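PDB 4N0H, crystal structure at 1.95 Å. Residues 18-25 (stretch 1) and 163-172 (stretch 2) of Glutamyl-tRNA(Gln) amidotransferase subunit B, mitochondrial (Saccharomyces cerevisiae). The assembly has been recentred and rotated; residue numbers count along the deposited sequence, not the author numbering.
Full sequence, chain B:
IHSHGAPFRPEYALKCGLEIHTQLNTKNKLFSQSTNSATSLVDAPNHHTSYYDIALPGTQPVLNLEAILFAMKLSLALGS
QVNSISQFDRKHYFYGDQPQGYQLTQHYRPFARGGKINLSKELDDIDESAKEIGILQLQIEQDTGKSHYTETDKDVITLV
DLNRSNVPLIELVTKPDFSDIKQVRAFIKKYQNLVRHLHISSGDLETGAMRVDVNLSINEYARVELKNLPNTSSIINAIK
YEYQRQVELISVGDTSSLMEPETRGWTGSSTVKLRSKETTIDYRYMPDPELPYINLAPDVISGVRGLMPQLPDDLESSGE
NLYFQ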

# COMPACT_ATOMS: atom_id res chain seq x y z
N LEU B 18 1.00 -31.31 12.78
CA LEU B 18 -0.12 -31.02 11.90
C LEU B 18 -0.27 -29.53 11.63
O LEU B 18 -0.01 -28.70 12.51
N GLU B 19 -0.69 -29.20 10.41
CA GLU B 19 -1.07 -27.83 10.07
C GLU B 19 -2.52 -27.85 9.60
O GLU B 19 -2.83 -28.40 8.54
N ILE B 20 -3.40 -27.27 10.40
CA ILE B 20 -4.83 -27.36 10.14
C ILE B 20 -5.47 -26.02 9.79
O ILE B 20 -5.51 -25.10 10.60
N HIS B 21 -5.97 -25.92 8.56
CA HIS B 21 -6.67 -24.73 8.12
C HIS B 21 -8.16 -24.93 8.33
O HIS B 21 -8.71 -25.97 7.99
N THR B 22 -8.80 -23.92 8.91
CA THR B 22 -10.20 -24.02 9.26
C THR B 22 -10.97 -22.78 8.80
O THR B 22 -10.65 -21.66 9.20
N GLN B 23 -11.99 -22.99 7.97
CA GLN B 23 -12.85 -21.90 7.53
C GLN B 23 -13.73 -21.45 8.68
O GLN B 23 -14.45 -22.26 9.28
N LEU B 24 -13.68 -20.16 9.00
CA LEU B 24 -14.55 -19.59 10.02
C LEU B 24 -15.95 -19.35 9.48
O LEU B 24 -16.12 -18.97 8.32
N ASN B 25 -16.97 -19.58 10.30
CA ASN B 25 -18.33 -19.29 9.88
C ASN B 25 -18.83 -17.95 10.40
O ASN B 25 -19.90 -17.85 11.00
N ASN B 163 -16.07 -16.51 -5.09
CA ASN B 163 -16.97 -16.51 -3.94
C ASN B 163 -16.22 -16.86 -2.66
O ASN B 163 -16.49 -16.31 -1.60
N ARG B 164 -15.26 -17.78 -2.76
CA ARG B 164 -14.54 -18.26 -1.58
C ARG B 164 -13.31 -17.39 -1.28
O ARG B 164 -12.73 -17.50 -0.20
N SER B 165 -12.92 -16.54 -2.22
CA SER B 165 -11.79 -15.66 -1.99
C SER B 165 -12.14 -14.70 -0.86
O SER B 165 -13.25 -14.18 -0.82
N ASN B 166 -11.20 -14.51 0.06
CA ASN B 166 -11.35 -13.59 1.18
C ASN B 166 -12.22 -14.13 2.33
O ASN B 166 -12.54 -13.41 3.27
N VAL B 167 -12.59 -15.40 2.25
CA VAL B 167 -13.23 -16.09 3.37
C VAL B 167 -12.20 -16.23 4.50
O VAL B 167 -11.04 -16.52 4.24
N PRO B 168 -12.62 -16.02 5.76
CA PRO B 168 -11.65 -16.08 6.86
C PRO B 168 -11.23 -17.51 7.19
O PRO B 168 -12.07 -18.41 7.24
N LEU B 169 -9.94 -17.70 7.42
CA LEU B 169 -9.39 -18.98 7.87
C LEU B 169 -8.62 -18.76 9.16
O LEU B 169 -8.08 -17.67 9.40
N ILE B 170 -8.56 -19.78 10.00
CA ILE B 170 -7.55 -19.83 11.05
C ILE B 170 -6.64 -21.03 10.80
O ILE B 170 -7.12 -22.15 10.61
N GLU B 171 -5.34 -20.78 10.76
CA GLU B 171 -4.38 -21.87 10.64
C GLU B 171 -3.82 -22.19 12.01
O GLU B 171 -3.30 -21.31 12.70
N LEU B 172 -3.94 -23.45 12.41
CA LEU B 172 -3.37 -23.92 13.67
C LEU B 172 -2.18 -24.82 13.39
O LEU B 172 -2.30 -25.81 12.66

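Five backbone hydrogen bonds fix the antiparallel register. Ile-20 and Leu-172 bond reciprocally, Ile-20 N to Leu-172 O and Leu-172 N to Ile-20 O both at 2.9 Å and nearly linear (174° and 171°). Thr-22 N reaches Ile-170 O at 3.0 Å, more bent at 142°, and Ile-170 N reaches Thr-22 O at 2.9 Å; Leu-24 N to Pro-168 O (3.0 Å) extends the ladder. Ile-20 O and Ile-170 O, two acceptors 3.4 Å apart, are reconciled by one water that donates to both, at 2.6 Å and 2.8 Å respectively; its bond to Thr-22 OG1 (3.2 Å) is weak.

Side chains then sort by face. His-21 (chi1 m) and Glu-171 (chi1 t, chi2 t) share one: Glu-171 CG lies 3.9 Å from the His-21 ring centroid, 20° off its normal, a CH-pi contact, while His-21 NE2 sits 3.3 Å from Glu-171 OE2. On the same face Gln-23 (m, t) lays CG 3.4 Å from Leu-169 CD2 (Leu-169 m, t), and its NE2 reaches Arg-164 CD at 3.5 Å.

Ile-20, Thr-22, Ile-170 and Leu-172 occupy the other face. Beyond the strand, Leu-24 (m, t) points toward stretch 2, placing CD1 3.8 Å from Ile-170 CG1 and CB 4.1 Å from Pro-168 CB.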

# COMPACT_ATOMS: atom_id res chain seq x y z
CB LEU B 18 -1.43 -31.57 12.48
CG LEU B 18 -1.51 -33.08 12.70
CD1 LEU B 18 -2.81 -33.43 13.42
CD2 LEU B 18 -1.42 -33.81 11.38
CB GLU B 19 -0.16 -27.27 8.99
CG GLU B 19 1.30 -27.18 9.41
CD GLU B 19 2.22 -26.82 8.27
OE1 GLU B 19 1.71 -26.50 7.17
OE2 GLU B 19 3.45 -26.86 8.47
CB ILE B 20 -5.59 -27.98 11.33
CG1 ILE B 20 -5.01 -29.35 11.67
CG2 ILE B 20 -7.07 -28.09 11.00
CD1 ILE B 20 -5.71 -30.04 12.83
CB HIS B 21 -6.37 -24.42 6.65
CG HIS B 21 -4.96 -23.98 6.41
ND1 HIS B 21 -3.90 -24.85 6.41
CD2 HIS B 21 -4.45 -22.75 6.17
CE1 HIS B 21 -2.79 -24.18 6.17
NE2 HIS B 21 -3.09 -22.91 6.02
CB THR B 22 -10.37 -24.22 10.78
OG1 THR B 22 -10.13 -25.59 11.11
CG2 THR B 22 -11.76 -23.85 11.21
CB GLN B 23 -13.74 -22.34 6.36
CG GLN B 23 -13.02 -22.44 5.03
CD GLN B 23 -13.97 -22.64 3.86
OE1 GLN B 23 -15.02 -23.27 3.99
NE2 GLN B 23 -13.61 -22.08 2.71
CB LEU B 24 -13.96 -18.28 10.56
CG LEU B 24 -12.60 -18.38 11.24
CD1 LEU B 24 -12.24 -17.07 11.92
CD2 LEU B 24 -12.57 -19.53 12.24
CB ASN B 25 -19.30 -20.44 10.22
CG ASN B 25 -19.18 -20.90 11.66
OD1 ASN B 25 -19.35 -22.09 11.96
ND2 ASN B 25 -18.88 -19.97 12.56
CB ASN B 163 -18.14 -17.50 -4.12
CG ASN B 163 -19.29 -16.94 -4.96
OD1 ASN B 163 -19.38 -15.73 -5.19
ND2 ASN B 163 -20.17 -17.81 -5.40
CB ARG B 164 -14.13 -19.72 -1.76
CG ARG B 164 -13.67 -20.39 -0.47
CD ARG B 164 -13.08 -21.77 -0.74
NE ARG B 164 -11.76 -21.69 -1.37
CZ ARG B 164 -11.09 -22.74 -1.83
NH1 ARG B 164 -9.89 -22.58 -2.38
NH2 ARG B 164 -11.61 -23.95 -1.74
CB SER B 165 -11.45 -14.88 -3.26
OG SER B 165 -10.21 -14.20 -3.10
CB ASN B 166 -11.83 -12.21 0.68
CG ASN B 166 -11.70 -11.13 1.73
OD1 ASN B 166 -10.77 -11.13 2.53
ND2 ASN B 166 -12.65 -10.21 1.72
CB VAL B 167 -13.76 -17.48 2.93
CG1 VAL B 167 -14.04 -18.40 4.13
CG2 VAL B 167 -15.01 -17.32 2.05
CB PRO B 168 -12.40 -15.48 8.06
CG PRO B 168 -13.69 -14.95 7.52
CD PRO B 168 -13.97 -15.68 6.25
CB LEU B 169 -8.43 -19.56 6.83
CG LEU B 169 -8.92 -19.80 5.41
CD1 LEU B 169 -7.77 -20.23 4.50
CD2 LEU B 169 -9.99 -20.86 5.43
CB ILE B 170 -8.17 -19.93 12.45
CG1 ILE B 170 -8.84 -18.61 12.83
CG2 ILE B 170 -7.09 -20.27 13.47
CD1 ILE B 170 -9.29 -18.56 14.28
CB GLU B 171 -3.25 -21.52 9.68
CG GLU B 171 -2.20 -22.62 9.56
CD GLU B 171 -1.00 -22.22 8.72
OE1 GLU B 171 0.03 -22.93 8.79
OE2 GLU B 171 -1.08 -21.22 7.99
CB LEU B 172 -4.43 -24.65 14.49
CG LEU B 172 -4.00 -25.26 15.83
CD1 LEU B 172 -5.08 -25.04 16.87
CD2 LEU B 172 -3.69 -26.74 15.68
O HOH W 1 -7.42 -24.40 12.23